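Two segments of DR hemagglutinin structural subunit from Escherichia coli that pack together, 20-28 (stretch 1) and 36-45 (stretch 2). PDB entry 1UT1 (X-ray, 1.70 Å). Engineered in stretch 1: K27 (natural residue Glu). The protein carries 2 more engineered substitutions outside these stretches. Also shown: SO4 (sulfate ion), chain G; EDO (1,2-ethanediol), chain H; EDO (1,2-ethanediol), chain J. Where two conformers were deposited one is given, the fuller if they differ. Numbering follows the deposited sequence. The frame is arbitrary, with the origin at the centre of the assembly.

Stretch 1 (20-28) TKLTVTEKC
Stretch 2, residues 36-45: TVAKTRGQLT

Two strands of one chain, 20-25 and 38-40, lie side by side and parallel, their N-to-C directions 28° apart and their axes approaching to 4.6 Å. T23 pairs with A38, V24 with K39 and T25 with T40, at CA-CA distances of 4.5, 5.2 and 4.4 Å.

K21 (chi1 m) is exposed. L22 (phi/psi -151/132, chi1 t, chi2 p) is buried, its branched end suited to filling space between apolar neighbours: L22 CD1 lies 3.9 Å from V37 CG1, and CD2 4.0 Å from L44 CD2.

T23 (-100/126, m) uses both its backbone polar atoms: N donates to V37 O (3.0 Å, nearly straight at 173°), and O accepts from K39 N (2.9 Å). A38 CA also approaches T23 O at 3.1 Å, a CA-H...O contact. The small A38 side chain shares a sheet face with those of T23, T25 and T40.

V24 (-101/132, t) points to the other face, with K39 (chi1 m). The beta-branched V24 side chain suits an extended backbone, and V24 CG1 packs 3.9 Å from L44 CD1 and 3.8 Å from R41 CB.

T25 (-126/178, p) continues the ladder: its N donates to K39 O (2.8 Å), and its O accepts from R41 N (2.8 Å, a bent 135°). T25 OG1 donates to E26 O at 2.7 Å, using the hydroxyl where the strand ends.

Beyond the strand, R41 starts a 3-10 segment, 41-43. E26 (-88/-179, m, t) lays CG over one face of the R41 guanidinium; E26 OE2 forms a long salt bridge with R41 NH2 at 3.8 Å, by charge alone, since the oxygen lies well out of plane. The guanidinium edge instead meets sulfate, with R41 NH2 2.4 Å from SO4 O3, a very short hydrogen bond.

Engineered K27 (-60/-41, m) donates its backbone N to SO4 O4 at 3.0 Å.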

# COMPACT_ATOMS: atom_id res chain seq x y z
N THR A 20 3.14 2.26 -12.00
CA THR A 20 3.92 1.21 -12.69
C THR A 20 5.20 1.00 -11.92
O THR A 20 5.94 1.95 -11.66
CB THR A 20 4.26 1.67 -14.14
OG1 THR A 20 3.04 1.80 -14.89
CG2 THR A 20 5.19 0.64 -14.84
N LYS A 21 5.41 -0.22 -11.45
CA LYS A 21 6.52 -0.52 -10.56
C LYS A 21 7.41 -1.57 -11.18
O LYS A 21 6.93 -2.48 -11.92
CB LYS A 21 5.98 -1.06 -9.25
CG LYS A 21 5.21 -0.02 -8.43
CD LYS A 21 4.86 -0.57 -7.04
CE LYS A 21 3.83 0.31 -6.34
NZ LYS A 21 2.85 -0.48 -5.52
N LEU A 22 8.69 -1.47 -10.88
CA LEU A 22 9.64 -2.45 -11.38
C LEU A 22 10.77 -2.56 -10.37
O LEU A 22 11.31 -1.56 -9.98
CB LEU A 22 10.22 -1.99 -12.76
CG LEU A 22 11.38 -2.84 -13.28
CD1 LEU A 22 10.89 -4.17 -13.65
CD2 LEU A 22 12.10 -2.17 -14.46
N THR A 23 11.14 -3.78 -9.99
CA THR A 23 12.33 -3.99 -9.20
C THR A 23 13.45 -4.46 -10.14
O THR A 23 13.28 -5.42 -10.90
CB THR A 23 12.10 -5.03 -8.10
OG1 THR A 23 11.13 -4.51 -7.17
CG2 THR A 23 13.41 -5.34 -7.38
N VAL A 24 14.57 -3.75 -10.08
CA VAL A 24 15.73 -4.05 -10.93
C VAL A 24 16.74 -4.83 -10.06
O VAL A 24 16.97 -4.47 -8.90
CB VAL A 24 16.38 -2.75 -11.46
CG1 VAL A 24 17.72 -3.05 -12.23
CG2 VAL A 24 15.39 -2.02 -12.38
N THR A 25 17.25 -5.93 -10.58
CA THR A 25 18.20 -6.74 -9.84
C THR A 25 19.49 -6.99 -10.63
O THR A 25 19.60 -6.62 -11.82
CB THR A 25 17.58 -8.10 -9.48
OG1 THR A 25 17.61 -8.99 -10.62
CG2 THR A 25 16.14 -7.93 -8.98
N GLU A 26 20.43 -7.69 -9.98
CA GLU A 26 21.60 -8.20 -10.69
C GLU A 26 21.22 -9.59 -11.24
O GLU A 26 20.10 -10.05 -11.04
CB GLU A 26 22.79 -8.34 -9.72
CG GLU A 26 23.33 -7.04 -9.21
CD GLU A 26 24.70 -7.20 -8.61
OE1 GLU A 26 25.17 -8.35 -8.51
OE2 GLU A 26 25.28 -6.19 -8.18
N LYS A 27 22.15 -10.26 -11.91
CA LYS A 27 21.89 -11.61 -12.43
C LYS A 27 21.54 -12.62 -11.31
O LYS A 27 20.66 -13.47 -11.48
CB LYS A 27 23.12 -12.12 -13.22
CG LYS A 27 23.18 -11.67 -14.67
CD LYS A 27 24.46 -12.16 -15.33
CE LYS A 27 25.51 -11.02 -15.45
NZ LYS A 27 26.83 -11.53 -15.90
N CYS A 28 22.25 -12.54 -10.17
CA CYS A 28 21.90 -13.40 -9.00
C CYS A 28 20.75 -12.66 -8.34
O CYS A 28 20.93 -11.55 -7.85
CB CYS A 28 23.07 -13.51 -8.03
SG CYS A 28 22.67 -14.20 -6.37
N THR A 36 6.36 -10.34 -7.80
CA THR A 36 6.20 -8.96 -8.23
C THR A 36 7.04 -8.78 -9.49
O THR A 36 7.89 -9.61 -9.79
CB THR A 36 6.63 -7.95 -7.15
OG1 THR A 36 8.00 -8.16 -6.80
CG2 THR A 36 5.76 -8.10 -5.89
N VAL A 37 6.78 -7.71 -10.23
CA VAL A 37 7.49 -7.45 -11.47
C VAL A 37 8.97 -7.12 -11.20
O VAL A 37 9.28 -6.03 -10.69
CB VAL A 37 6.87 -6.27 -12.23
CG1 VAL A 37 7.54 -6.09 -13.59
CG2 VAL A 37 5.38 -6.46 -12.40
N ALA A 38 9.86 -8.03 -11.59
CA ALA A 38 11.30 -7.79 -11.44
C ALA A 38 12.04 -8.12 -12.73
O ALA A 38 11.66 -9.07 -13.43
CB ALA A 38 11.86 -8.64 -10.31
N LYS A 39 13.11 -7.38 -13.02
CA LYS A 39 13.99 -7.67 -14.17
C LYS A 39 15.43 -7.53 -13.69
O LYS A 39 15.72 -6.65 -12.85
CB LYS A 39 13.81 -6.61 -15.27
CG LYS A 39 12.52 -6.70 -16.07
CD LYS A 39 12.61 -5.75 -17.26
CE LYS A 39 11.25 -5.31 -17.77
NZ LYS A 39 10.61 -6.38 -18.57
N THR A 40 16.35 -8.26 -14.32
CA THR A 40 17.78 -8.00 -14.07
C THR A 40 18.09 -6.70 -14.86
O THR A 40 17.39 -6.36 -15.82
CB THR A 40 18.68 -9.11 -14.63
OG1 THR A 40 18.58 -9.10 -16.06
CG2 THR A 40 18.28 -10.50 -14.06
N ARG A 41 19.18 -6.04 -14.54
CA ARG A 41 19.49 -4.82 -15.27
C ARG A 41 19.88 -5.15 -16.71
O ARG A 41 19.59 -4.39 -17.60
CB ARG A 41 20.56 -3.99 -14.57
CG ARG A 41 21.77 -4.78 -14.13
CD ARG A 41 22.73 -3.87 -13.36
NE ARG A 41 23.91 -4.60 -12.91
CZ ARG A 41 24.83 -4.08 -12.10
NH1 ARG A 41 24.69 -2.84 -11.63
NH2 ARG A 41 25.85 -4.82 -11.69
N GLY A 42 20.36 -6.36 -16.94
CA GLY A 42 20.69 -6.81 -18.30
C GLY A 42 19.46 -6.91 -19.19
O GLY A 42 19.58 -6.93 -20.42
N GLN A 43 18.26 -6.99 -18.59
CA GLN A 43 17.00 -7.08 -19.34
C GLN A 43 16.47 -5.70 -19.71
O GLN A 43 15.43 -5.58 -20.38
CB GLN A 43 15.95 -7.81 -18.52
CG GLN A 43 16.15 -9.30 -18.46
CD GLN A 43 15.04 -9.98 -17.69
OE1 GLN A 43 14.07 -10.49 -18.27
NE2 GLN A 43 15.10 -9.84 -16.38
N LEU A 44 17.15 -4.65 -19.24
CA LEU A 44 16.76 -3.29 -19.52
C LEU A 44 17.31 -2.83 -20.87
O LEU A 44 17.96 -1.81 -20.96
CB LEU A 44 17.16 -2.34 -18.39
CG LEU A 44 16.57 -2.76 -17.02
CD1 LEU A 44 17.14 -1.81 -15.93
CD2 LEU A 44 15.05 -2.68 -17.06
N THR A 45 16.99 -3.61 -21.90
CA THR A 45 17.43 -3.31 -23.26
C THR A 45 16.49 -2.28 -23.92
O THR A 45 15.44 -1.93 -23.37
CB THR A 45 17.50 -4.58 -24.10
OG1 THR A 45 16.20 -5.18 -24.18
CG2 THR A 45 18.48 -5.58 -23.45
S SO4 G . 24.96 -8.19 -13.21
O1 SO4 G . 23.53 -7.79 -13.46
O2 SO4 G . 25.78 -8.28 -14.44
O3 SO4 G . 25.58 -7.09 -12.41
O4 SO4 G . 24.95 -9.40 -12.35
C1 EDO H . 16.42 -3.91 -4.83
O1 EDO H . 15.61 -4.89 -4.20
C2 EDO H . 17.66 -4.61 -5.40
O2 EDO H . 17.26 -5.53 -6.43
C1 EDO J . 11.96 -8.09 -20.76
O1 EDO J . 10.74 -7.38 -20.94
C2 EDO J . 13.02 -7.52 -21.73
O2 EDO J . 12.58 -7.73 -23.09